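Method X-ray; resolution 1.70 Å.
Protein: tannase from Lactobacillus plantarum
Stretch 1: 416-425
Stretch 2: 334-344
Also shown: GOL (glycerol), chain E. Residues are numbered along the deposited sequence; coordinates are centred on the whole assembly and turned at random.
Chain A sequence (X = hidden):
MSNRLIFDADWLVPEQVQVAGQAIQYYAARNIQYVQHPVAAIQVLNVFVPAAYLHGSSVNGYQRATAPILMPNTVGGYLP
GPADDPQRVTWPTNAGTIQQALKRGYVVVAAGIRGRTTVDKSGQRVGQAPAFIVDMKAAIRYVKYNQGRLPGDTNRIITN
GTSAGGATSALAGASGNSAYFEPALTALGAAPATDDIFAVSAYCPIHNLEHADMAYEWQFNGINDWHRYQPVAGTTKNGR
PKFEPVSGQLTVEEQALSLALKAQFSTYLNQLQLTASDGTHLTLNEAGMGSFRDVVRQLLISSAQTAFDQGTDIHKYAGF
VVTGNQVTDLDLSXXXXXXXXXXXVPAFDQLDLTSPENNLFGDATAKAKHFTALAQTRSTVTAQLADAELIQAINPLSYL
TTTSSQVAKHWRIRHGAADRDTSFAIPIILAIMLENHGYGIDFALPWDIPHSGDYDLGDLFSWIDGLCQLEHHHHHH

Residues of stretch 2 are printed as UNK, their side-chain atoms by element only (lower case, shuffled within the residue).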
# COMPACT_ATOMS: atom_id res chain seq x y z
N GLY A 416 5.36 5.50 -8.24
CA GLY A 416 5.89 5.82 -9.56
C GLY A 416 5.48 7.17 -10.12
O GLY A 416 4.34 7.60 -9.95
N ALA A 417 6.41 7.83 -10.80
CA ALA A 417 6.14 9.14 -11.39
C ALA A 417 5.13 9.04 -12.52
O ALA A 417 4.62 10.06 -13.00
CB ALA A 417 7.44 9.77 -11.89
N ALA A 418 4.83 7.82 -12.96
CA ALA A 418 3.85 7.62 -14.03
C ALA A 418 2.60 6.91 -13.51
O ALA A 418 1.76 6.46 -14.28
CB ALA A 418 4.48 6.81 -15.17
N ASP A 419 2.49 6.84 -12.19
CA ASP A 419 1.36 6.20 -11.53
C ASP A 419 0.25 7.23 -11.29
O ASP A 419 0.43 8.16 -10.50
CB ASP A 419 1.82 5.61 -10.19
CG ASP A 419 0.73 4.84 -9.46
OD1 ASP A 419 -0.46 5.18 -9.63
OD2 ASP A 419 1.07 3.91 -8.70
N ARG A 420 -0.87 7.07 -11.99
CA ARG A 420 -2.00 7.99 -11.87
C ARG A 420 -3.20 7.41 -11.12
O ARG A 420 -4.31 7.93 -11.22
CB ARG A 420 -2.46 8.44 -13.26
CG ARG A 420 -1.32 8.89 -14.17
CD ARG A 420 -1.16 7.93 -15.33
NE ARG A 420 -2.26 8.04 -16.27
CZ ARG A 420 -3.09 7.05 -16.59
NH1 ARG A 420 -2.96 5.85 -16.02
NH2 ARG A 420 -4.06 7.25 -17.47
N ASP A 421 -2.99 6.33 -10.38
CA ASP A 421 -4.09 5.71 -9.64
C ASP A 421 -4.56 6.58 -8.49
O ASP A 421 -5.69 6.45 -8.02
CB ASP A 421 -3.69 4.32 -9.15
CG ASP A 421 -3.72 3.29 -10.27
OD1 ASP A 421 -2.94 3.42 -11.23
OD2 ASP A 421 -4.55 2.35 -10.19
N THR A 422 -3.69 7.47 -8.04
CA THR A 422 -4.03 8.42 -6.99
C THR A 422 -3.05 9.58 -7.17
O THR A 422 -1.99 9.41 -7.75
CB THR A 422 -3.90 7.80 -5.57
OG1 THR A 422 -4.55 8.66 -4.62
CG2 THR A 422 -2.44 7.62 -5.17
N SER A 423 -3.42 10.76 -6.68
CA SER A 423 -2.56 11.92 -6.82
C SER A 423 -1.22 11.75 -6.12
O SER A 423 -1.12 11.07 -5.10
CB SER A 423 -3.25 13.17 -6.25
OG SER A 423 -2.34 14.26 -6.20
N PHE A 424 -0.19 12.38 -6.68
CA PHE A 424 1.15 12.34 -6.11
C PHE A 424 1.09 12.96 -4.72
O PHE A 424 1.90 12.65 -3.85
CB PHE A 424 2.12 13.15 -6.97
CG PHE A 424 2.28 12.61 -8.36
CD1 PHE A 424 2.01 13.42 -9.46
CD2 PHE A 424 2.71 11.31 -8.56
CE1 PHE A 424 2.16 12.92 -10.76
CE2 PHE A 424 2.87 10.80 -9.85
CZ PHE A 424 2.59 11.60 -10.95
N ALA A 425 0.12 13.85 -4.51
CA ALA A 425 -0.05 14.52 -3.23
C ALA A 425 -0.28 13.55 -2.08
O ALA A 425 0.14 13.79 -0.96
CB ALA A 425 -1.21 15.51 -3.30
N UNK A 334 1.62 20.96 -17.71
CA UNK A 334 1.95 20.35 -19.00
C UNK A 334 2.30 18.88 -18.81
O UNK A 334 1.88 18.03 -19.59
c UNK A 334 3.11 21.09 -19.65
N UNK A 335 3.06 18.58 -17.76
CA UNK A 335 3.45 17.20 -17.49
C UNK A 335 2.22 16.34 -17.22
O UNK A 335 2.08 15.24 -17.76
c UNK A 335 4.73 15.71 -15.86
c UNK A 335 5.29 13.06 -15.15
c UNK A 335 5.87 13.61 -16.28
c UNK A 335 5.59 14.93 -16.63
c UNK A 335 4.43 13.82 -14.37
o UNK A 335 5.56 11.75 -14.81
c UNK A 335 4.15 15.14 -14.73
c UNK A 335 4.39 17.13 -16.28
N UNK A 336 1.32 16.84 -16.37
CA UNK A 336 0.11 16.11 -16.03
C UNK A 336 -0.77 15.83 -17.24
O UNK A 336 -1.34 14.75 -17.36
c UNK A 336 0.28 15.54 -13.06
c UNK A 336 0.13 16.95 -13.65
c UNK A 336 -0.67 16.87 -14.95
c UNK A 336 -0.55 17.88 -12.67
N UNK A 337 -0.88 16.81 -18.14
CA UNK A 337 -1.69 16.62 -19.34
C UNK A 337 -1.04 15.55 -20.21
O UNK A 337 -1.72 14.74 -20.84
c UNK A 337 -3.46 19.11 -23.39
c UNK A 337 -2.59 17.85 -21.40
c UNK A 337 -1.79 17.94 -20.11
n UNK A 337 -3.51 20.42 -24.11
c UNK A 337 -2.68 19.21 -22.09
N UNK A 338 0.29 15.57 -20.25
CA UNK A 338 1.06 14.61 -21.03
C UNK A 338 0.93 13.21 -20.44
O UNK A 338 0.78 12.22 -21.16
o UNK A 338 3.30 14.18 -21.89
c UNK A 338 2.53 15.04 -21.07
N UNK A 339 0.97 13.13 -19.11
CA UNK A 339 0.85 11.86 -18.41
C UNK A 339 -0.54 11.25 -18.56
O UNK A 339 -0.70 10.03 -18.67
c UNK A 339 1.17 12.07 -16.93
c UNK A 339 1.46 11.25 -14.61
c UNK A 339 1.11 10.84 -16.03
c UNK A 339 2.07 9.77 -16.54
N UNK A 340 -1.54 12.14 -18.56
CA UNK A 340 -2.97 11.84 -18.68
C UNK A 340 -3.69 11.44 -17.39
O UNK A 340 -3.11 10.85 -16.47
c UNK A 340 -3.29 10.74 -19.75
c UNK A 340 -2.50 10.99 -21.03
o UNK A 340 -2.97 9.44 -19.23
N UNK A 341 -4.97 11.79 -17.35
CA UNK A 341 -5.84 11.48 -16.22
C UNK A 341 -6.32 10.05 -16.42
O UNK A 341 -6.65 9.64 -17.54
n UNK A 341 -9.52 14.10 -15.11
c UNK A 341 -9.91 14.39 -13.87
n UNK A 341 -9.94 15.65 -13.46
c UNK A 341 -7.04 12.44 -16.22
n UNK A 341 -10.28 13.42 -13.04
c UNK A 341 -8.19 12.00 -15.32
c UNK A 341 -9.47 12.75 -15.67
N UNK A 342 -6.37 9.28 -15.34
CA UNK A 342 -6.81 7.90 -15.41
C UNK A 342 -8.27 7.73 -15.00
O UNK A 342 -9.07 7.15 -15.73
se UNK A 342 -5.41 4.61 -13.10
c UNK A 342 -6.31 5.56 -14.51
c UNK A 342 -5.94 7.03 -14.49
c UNK A 342 -6.65 3.14 -12.90
N UNK A 343 -8.60 8.24 -13.82
CA UNK A 343 -9.95 8.12 -13.27
C UNK A 343 -10.85 9.33 -13.47
O UNK A 343 -10.38 10.46 -13.60
c UNK A 343 -8.87 6.31 -10.00
n UNK A 343 -7.97 4.76 -8.27
c UNK A 343 -9.07 6.52 -11.49
c UNK A 343 -9.85 7.80 -11.78
c UNK A 343 -8.16 4.99 -9.73
N UNK A 344 -12.16 9.08 -13.49
CA UNK A 344 -13.16 10.13 -13.65
C UNK A 344 -13.41 10.84 -12.32
O UNK A 344 -12.59 10.75 -11.41
c UNK A 344 -14.46 9.53 -14.19
C1 GOL E . -6.26 1.50 -7.43
O1 GOL E . -6.61 2.32 -8.55
C2 GOL E . -7.45 1.39 -6.48
O2 GOL E . -7.96 2.70 -6.21
C3 GOL E . -7.00 0.76 -5.16
O3 GOL E . -8.13 0.14 -4.53

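Position 334 carries a single side-chain carbon and lies beyond the reach of stretch 1; it is Ala334, in a helix that begins earlier in the chain. Position 335 has one carbon followed by a six-carbon ring bearing an oxygen, and that oxygen lies 2.6 Å from Ala417 O. This is Tyr335, whose OH donates a hydrogen bond to the carbonyl near the plane of its own ring. At position 336 four carbons fork at the second, and one terminal carbon approaches Phe424 CE1 to 4.0 Å. This is Leu336.

Position 337 shows four carbons in a row ending in nitrogen, fully extended and exposed, with no contact to stretch 1: Lys337. Position 338, one carbon and one oxygen, is likewise out of reach and is Ser338. Position 339 again has four carbons forked at the second, with the CA-to-CB bond pointing toward stretch 1, one branch end 3.8 Å from Phe424 CZ and the other 3.8 Å from Ala418 CA. It is Leu339, which also packs its CG at 3.6 Å from Arg420 CG.

At position 340 the first carbon carries one oxygen and one carbon, and the oxygen lies 3.0 Å from Arg420 NH2. This is Thr340, the first residue to leave the helix, with positive phi; its OG1 makes a very short bond of 2.4 Å to Leu339 O. Position 341 has three carbons, a nitrogen, and a carbon carrying two more nitrogens; its CA-to-CB bond points away from stretch 1. It is Arg341, whose NH1 is held 3.0 Å from the backbone O of position 343.

Position 342 is an unbranched chain of two carbons, selenium and a carbon, the selenium 3.3 Å from Asp421 OD1; it is Met342, present as selenomethionine. Position 343 has four carbons in a row ending in nitrogen, which lies 2.8 Å from Asp421 O. This is Lys343, its NZ donating to that carbonyl. Position 344, a lone carbon out of reach, is Ala344.

The contact joins an apolar patch on the helix to a polar network beyond its end. Leu336 and Leu339 meet the edge of the Phe424 ring, while Arg420 reaches across the chain leaving the helix: its NE donates to Thr340 O at 2.9 Å, its NH2 to Thr340 OG1, and Met342 CA covers one guanidinium face. Glycerol extends the Lys343 link, its O1 accepting from Lys343 NZ (2.8 Å) and donating to Asp421 OD2 (2.6 Å).

Stretch 2, residues 334-344: AYLKSLTRMKA
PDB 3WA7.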